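Local atomic coordinates of putative L-alanine-DL-glutamate epimerase (PDB entry 3GO2), a protein that probably acts as a magnesium-dependent racemase or epimerase of the mandelate racemase/muconate lactonizing enzyme family, within the enolase superfamily. Residues N165-D170 with R200-A205; A205-A210 with V214-D219. All coordinates share one frame; numbering follows the deposited sequence.

Overall arrangement
Helix 193-210 takes part in both contacts, which meet at Ala205 and lie about 11 Å apart between centres. Contact 1 sets the middle of the helix against the end of strand 161-168 and the turn after it; contact 2 sets its last turns against the next strand, 215-219, a parallel neighbour in the barrel sheet. Contact 1 is partly buried and built from aromatic rings, with a hydrogen bond between two histidines. Contact 2 is buried and mostly aliphatic, with an arginine bonded to a backbone carbonyl. Leu203 of the first packs on Ile216 and Leu218 of the second. Asn165, at the break in strand 161-168, and Asp219, ending strand 215-219, lie at the magnesium and ligand site.

Contact 1 of 2, residues N165-D170 with R200-A205; sequences NIFIHD and RAHLEA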
# COMPACT_ATOMS: atom_id res chain seq x y z
N ASN A 165 -16.76 -2.74 33.40
CA ASN A 165 -17.49 -2.76 32.11
C ASN A 165 -18.38 -1.50 32.06
O ASN A 165 -18.06 -0.49 32.71
CB ASN A 165 -18.28 -4.04 31.98
CG ASN A 165 -17.40 -5.28 31.98
OD1 ASN A 165 -17.09 -5.86 30.91
ND2 ASN A 165 -17.00 -5.72 33.16
N ILE A 166 -19.45 -1.54 31.29
CA ILE A 166 -20.30 -0.36 31.09
C ILE A 166 -21.59 -0.50 31.91
O ILE A 166 -22.33 -1.49 31.75
CB ILE A 166 -20.69 -0.15 29.61
CG1 ILE A 166 -19.48 -0.29 28.69
CG2 ILE A 166 -21.38 1.25 29.42
CD1 ILE A 166 -19.83 -0.31 27.20
N PHE A 167 -21.85 0.52 32.74
CA PHE A 167 -23.00 0.52 33.64
C PHE A 167 -23.79 1.80 33.59
O PHE A 167 -23.22 2.90 33.54
CB PHE A 167 -22.57 0.23 35.08
CG PHE A 167 -22.12 -1.16 35.27
CD1 PHE A 167 -23.05 -2.17 35.42
CD2 PHE A 167 -20.78 -1.49 35.19
CE1 PHE A 167 -22.63 -3.47 35.54
CE2 PHE A 167 -20.38 -2.80 35.30
CZ PHE A 167 -21.31 -3.77 35.48
N ILE A 168 -25.11 1.61 33.61
CA ILE A 168 -26.08 2.70 33.63
C ILE A 168 -26.64 2.84 35.05
O ILE A 168 -27.31 1.93 35.57
CB ILE A 168 -27.25 2.41 32.68
CG1 ILE A 168 -26.74 2.04 31.28
CG2 ILE A 168 -28.24 3.63 32.69
CD1 ILE A 168 -25.83 3.07 30.63
N HIS A 169 -26.37 4.00 35.63
CA HIS A 169 -26.66 4.32 37.04
C HIS A 169 -27.87 5.24 37.21
O HIS A 169 -28.52 5.20 38.26
CB HIS A 169 -25.46 5.00 37.70
CG HIS A 169 -24.33 4.06 38.04
ND1 HIS A 169 -24.25 3.41 39.25
CD2 HIS A 169 -23.25 3.68 37.32
CE1 HIS A 169 -23.15 2.66 39.26
NE2 HIS A 169 -22.53 2.81 38.10
N ASP A 170 -28.19 6.04 36.21
CA ASP A 170 -29.16 7.13 36.39
C ASP A 170 -30.48 6.92 35.66
O ASP A 170 -31.21 7.90 35.40
CB ASP A 170 -28.53 8.48 36.02
CG ASP A 170 -28.30 8.64 34.52
OD1 ASP A 170 -28.61 7.70 33.74
OD2 ASP A 170 -27.79 9.72 34.15
N ARG A 200 -18.71 7.92 32.61
CA ARG A 200 -17.95 8.88 33.39
C ARG A 200 -18.27 8.77 34.91
O ARG A 200 -17.35 8.72 35.74
CB ARG A 200 -18.22 10.30 32.91
CG ARG A 200 -17.57 11.31 33.82
CD ARG A 200 -17.81 12.73 33.39
NE ARG A 200 -17.05 13.12 32.21
CZ ARG A 200 -15.72 13.12 32.08
NH1 ARG A 200 -14.92 12.73 33.07
NH2 ARG A 200 -15.19 13.52 30.94
N ALA A 201 -19.55 8.77 35.25
CA ALA A 201 -19.96 8.73 36.67
C ALA A 201 -19.39 7.47 37.36
O ALA A 201 -18.84 7.55 38.47
CB ALA A 201 -21.49 8.79 36.82
N HIS A 202 -19.56 6.32 36.69
CA HIS A 202 -19.05 5.04 37.19
C HIS A 202 -17.55 5.02 37.41
O HIS A 202 -17.06 4.63 38.47
CB HIS A 202 -19.47 3.92 36.23
CG HIS A 202 -19.06 2.55 36.66
ND1 HIS A 202 -19.90 1.71 37.35
CD2 HIS A 202 -17.91 1.86 36.45
CE1 HIS A 202 -19.26 0.56 37.58
NE2 HIS A 202 -18.06 0.64 37.05
N LEU A 203 -16.81 5.42 36.38
CA LEU A 203 -15.38 5.44 36.45
C LEU A 203 -14.85 6.46 37.49
O LEU A 203 -13.86 6.19 38.15
CB LEU A 203 -14.79 5.73 35.06
CG LEU A 203 -14.90 4.57 34.09
CD1 LEU A 203 -14.55 5.07 32.67
CD2 LEU A 203 -13.96 3.45 34.50
N GLU A 204 -15.52 7.60 37.63
CA GLU A 204 -15.11 8.59 38.65
C GLU A 204 -15.26 8.04 40.07
O GLU A 204 -14.37 8.25 40.91
CB GLU A 204 -15.86 9.91 38.47
CG GLU A 204 -15.29 10.71 37.29
CD GLU A 204 -16.06 11.97 36.96
OE1 GLU A 204 -17.18 12.12 37.48
OE2 GLU A 204 -15.52 12.80 36.19
N ALA A 205 -16.34 7.30 40.31
CA ALA A 205 -16.55 6.61 41.59
C ALA A 205 -15.50 5.55 41.82
O ALA A 205 -14.94 5.42 42.93
CB ALA A 205 -17.96 6.02 41.67
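His169 and His202 are joined by a hydrogen bond between His169 NE2 and His202 ND1, 2.9 Å long and almost straight at 173°. Either nitrogen could supply the proton. The bond runs edge to edge, close to the planes of both rings, which meet rim to rim with their planes inclined at 38°. His202 reaches this position because its CG lies anti to the backbone N (chi1 -178°), which carries the imidazole out from helix 193-210 toward the strand. Its other nitrogen, NE2, bonds to Thr164 OG1 just before the segment, and bonds at both ring nitrogens, which flank CE1, fix its rotation.

The aromatic packing is between Phe167 and the same imidazole. Phe167 CD2 comes within 3.5 Å of His202 CE1, while Phe167 CB lies 3.8 Å from His202 ND1. The planes are near parallel, but the rings are slid so far that they barely overlap, with centroids 5.2 Å from each other. Phe167, His169 and His202 thus form a small aromatic cluster in the (β/α) barrel domain of the enolase superfamily, where the helix packs back on strand 161-168, the barrel strand before it. Val147 of helix 144-156 touches both histidines, and helix 128-132 packs on Phe167.

The salt bridge between Arg200 and Glu204 lies on the helix, away from the strand. Asn165 turns away from the helix: its ND2 bonds to Thr128 OG1. It is a fumarate-binding residue, although no fumarate is bound in this chain, and its side chain lies about 6 Å from a bound magnesium ion.

Contact 2 of 2, residues A205-A210 with V214-D219; sequences ALRDGA and VEILLD. With MG (magnesium ion), chain B.
Arg207 crosses Ile216 obliquely, touching it with CB and again with the guanidinium end. Its CB is 4.1 Å from Ile216 CD1; beyond it the chain bends at chi2 (54°) and chi3 (71°), folding back so that the guanidinium comes over the same methyl. NE lies 3.8 Å from Ile216 CD1, and CZ is closer still, the methyl sitting over the centre of one guanidinium face. At the edge of the group, NH1 donates a 2.7 Å hydrogen bond to Val214 O, nearly along the C=O axis, and a second one to Gly211 O. NH2 meets a water at 3.0 Å that also bonds to Glu215 OE1 and Ile216 N, linking the arginine to the strand's backbone and to an acidic side chain. Together these bonds hold the guanidinium flat against the isoleucine.

Ala210 and Leu206 complete the interface: Ala210 CB packs on Val214 CB at 3.9 Å, and Leu206 CD2 on Ile216 CG2. At the far end of the strand, Asp219 OD2 binds magnesium at 2.3 Å; Glu269 also binds the ion, and Glu245 belongs to the same metal site.

Helix 193-210 runs antiparallel to strand 215-219, and a short turn joins them; Leu206 packs further on helix 144-156 and strand 161-168, placing the helix outside the barrel strands.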
# COMPACT_ATOMS: atom_id res chain seq x y z
N ALA A 205 -16.34 7.30 40.31
CA ALA A 205 -16.55 6.61 41.59
C ALA A 205 -15.50 5.55 41.82
O ALA A 205 -14.94 5.42 42.93
CB ALA A 205 -17.96 6.02 41.67
N LEU A 206 -15.23 4.76 40.79
CA LEU A 206 -14.18 3.76 40.90
C LEU A 206 -12.82 4.36 41.22
O LEU A 206 -12.09 3.83 42.07
CB LEU A 206 -14.12 2.93 39.60
CG LEU A 206 -13.66 1.50 39.74
CD1 LEU A 206 -14.68 0.64 40.51
CD2 LEU A 206 -13.40 0.92 38.34
N ARG A 207 -12.47 5.47 40.56
CA ARG A 207 -11.20 6.12 40.77
C ARG A 207 -11.09 6.71 42.19
O ARG A 207 -10.02 6.66 42.82
CB ARG A 207 -10.98 7.23 39.74
CG ARG A 207 -9.73 8.08 39.98
CD ARG A 207 -8.48 7.20 40.11
NE ARG A 207 -8.10 6.61 38.83
CZ ARG A 207 -7.28 5.57 38.66
NH1 ARG A 207 -6.75 4.93 39.69
NH2 ARG A 207 -7.00 5.16 37.43
N ASP A 208 -12.20 7.28 42.65
CA ASP A 208 -12.31 7.87 44.00
C ASP A 208 -11.99 6.79 45.05
O ASP A 208 -11.29 7.06 46.02
CB ASP A 208 -13.73 8.46 44.18
CG ASP A 208 -13.91 9.25 45.48
OD1 ASP A 208 -12.90 9.62 46.12
OD2 ASP A 208 -15.09 9.51 45.84
N GLY A 209 -12.49 5.57 44.84
CA GLY A 209 -12.21 4.44 45.73
C GLY A 209 -10.84 3.80 45.56
O GLY A 209 -10.20 3.38 46.54
N ALA A 210 -10.38 3.72 44.31
CA ALA A 210 -9.14 3.03 43.98
C ALA A 210 -7.90 3.76 44.49
O ALA A 210 -6.87 3.14 44.78
CB ALA A 210 -9.02 2.83 42.44
N VAL A 214 -3.94 2.43 42.13
CA VAL A 214 -4.54 1.21 41.62
C VAL A 214 -4.95 1.54 40.20
O VAL A 214 -5.59 2.56 39.95
CB VAL A 214 -5.75 0.79 42.47
CG1 VAL A 214 -6.57 -0.29 41.75
CG2 VAL A 214 -5.26 0.27 43.81
N GLU A 215 -4.55 0.70 39.25
CA GLU A 215 -4.85 0.96 37.83
C GLU A 215 -6.27 0.51 37.49
O GLU A 215 -6.76 -0.46 38.06
CB GLU A 215 -3.86 0.19 36.97
CG GLU A 215 -2.45 0.70 37.08
CD GLU A 215 -2.12 1.74 36.05
OE1 GLU A 215 -3.01 2.11 35.26
OE2 GLU A 215 -0.96 2.16 36.03
N ILE A 216 -6.93 1.22 36.58
CA ILE A 216 -8.29 0.89 36.17
C ILE A 216 -8.27 0.53 34.68
O ILE A 216 -7.75 1.28 33.86
CB ILE A 216 -9.24 2.08 36.43
CG1 ILE A 216 -9.40 2.28 37.95
CG2 ILE A 216 -10.61 1.83 35.81
CD1 ILE A 216 -10.19 3.52 38.32
N LEU A 217 -8.81 -0.65 34.37
CA LEU A 217 -9.00 -1.14 33.01
C LEU A 217 -10.49 -1.01 32.69
O LEU A 217 -11.35 -1.22 33.57
CB LEU A 217 -8.59 -2.62 32.90
CG LEU A 217 -7.11 -2.98 33.03
CD1 LEU A 217 -6.48 -2.66 34.45
CD2 LEU A 217 -6.99 -4.46 32.72
N LEU A 218 -10.80 -0.70 31.43
CA LEU A 218 -12.17 -0.54 30.97
C LEU A 218 -12.42 -1.51 29.82
O LEU A 218 -11.74 -1.44 28.81
CB LEU A 218 -12.46 0.88 30.52
CG LEU A 218 -13.85 1.16 29.94
CD1 LEU A 218 -14.99 0.86 30.96
CD2 LEU A 218 -13.93 2.62 29.46
N ASP A 219 -13.39 -2.40 29.97
CA ASP A 219 -13.74 -3.35 28.91
C ASP A 219 -15.05 -2.92 28.28
O ASP A 219 -16.12 -2.88 28.94
CB ASP A 219 -13.83 -4.75 29.52
CG ASP A 219 -13.88 -5.86 28.49
OD1 ASP A 219 -13.99 -5.59 27.27
OD2 ASP A 219 -13.85 -7.04 28.94
MG MG B . -13.11 -8.99 27.96
O HOH W 1 -5.38 3.42 35.64
O HOH W 2 -13.24 -7.79 25.91
O HOH W 3 -14.66 -9.87 28.10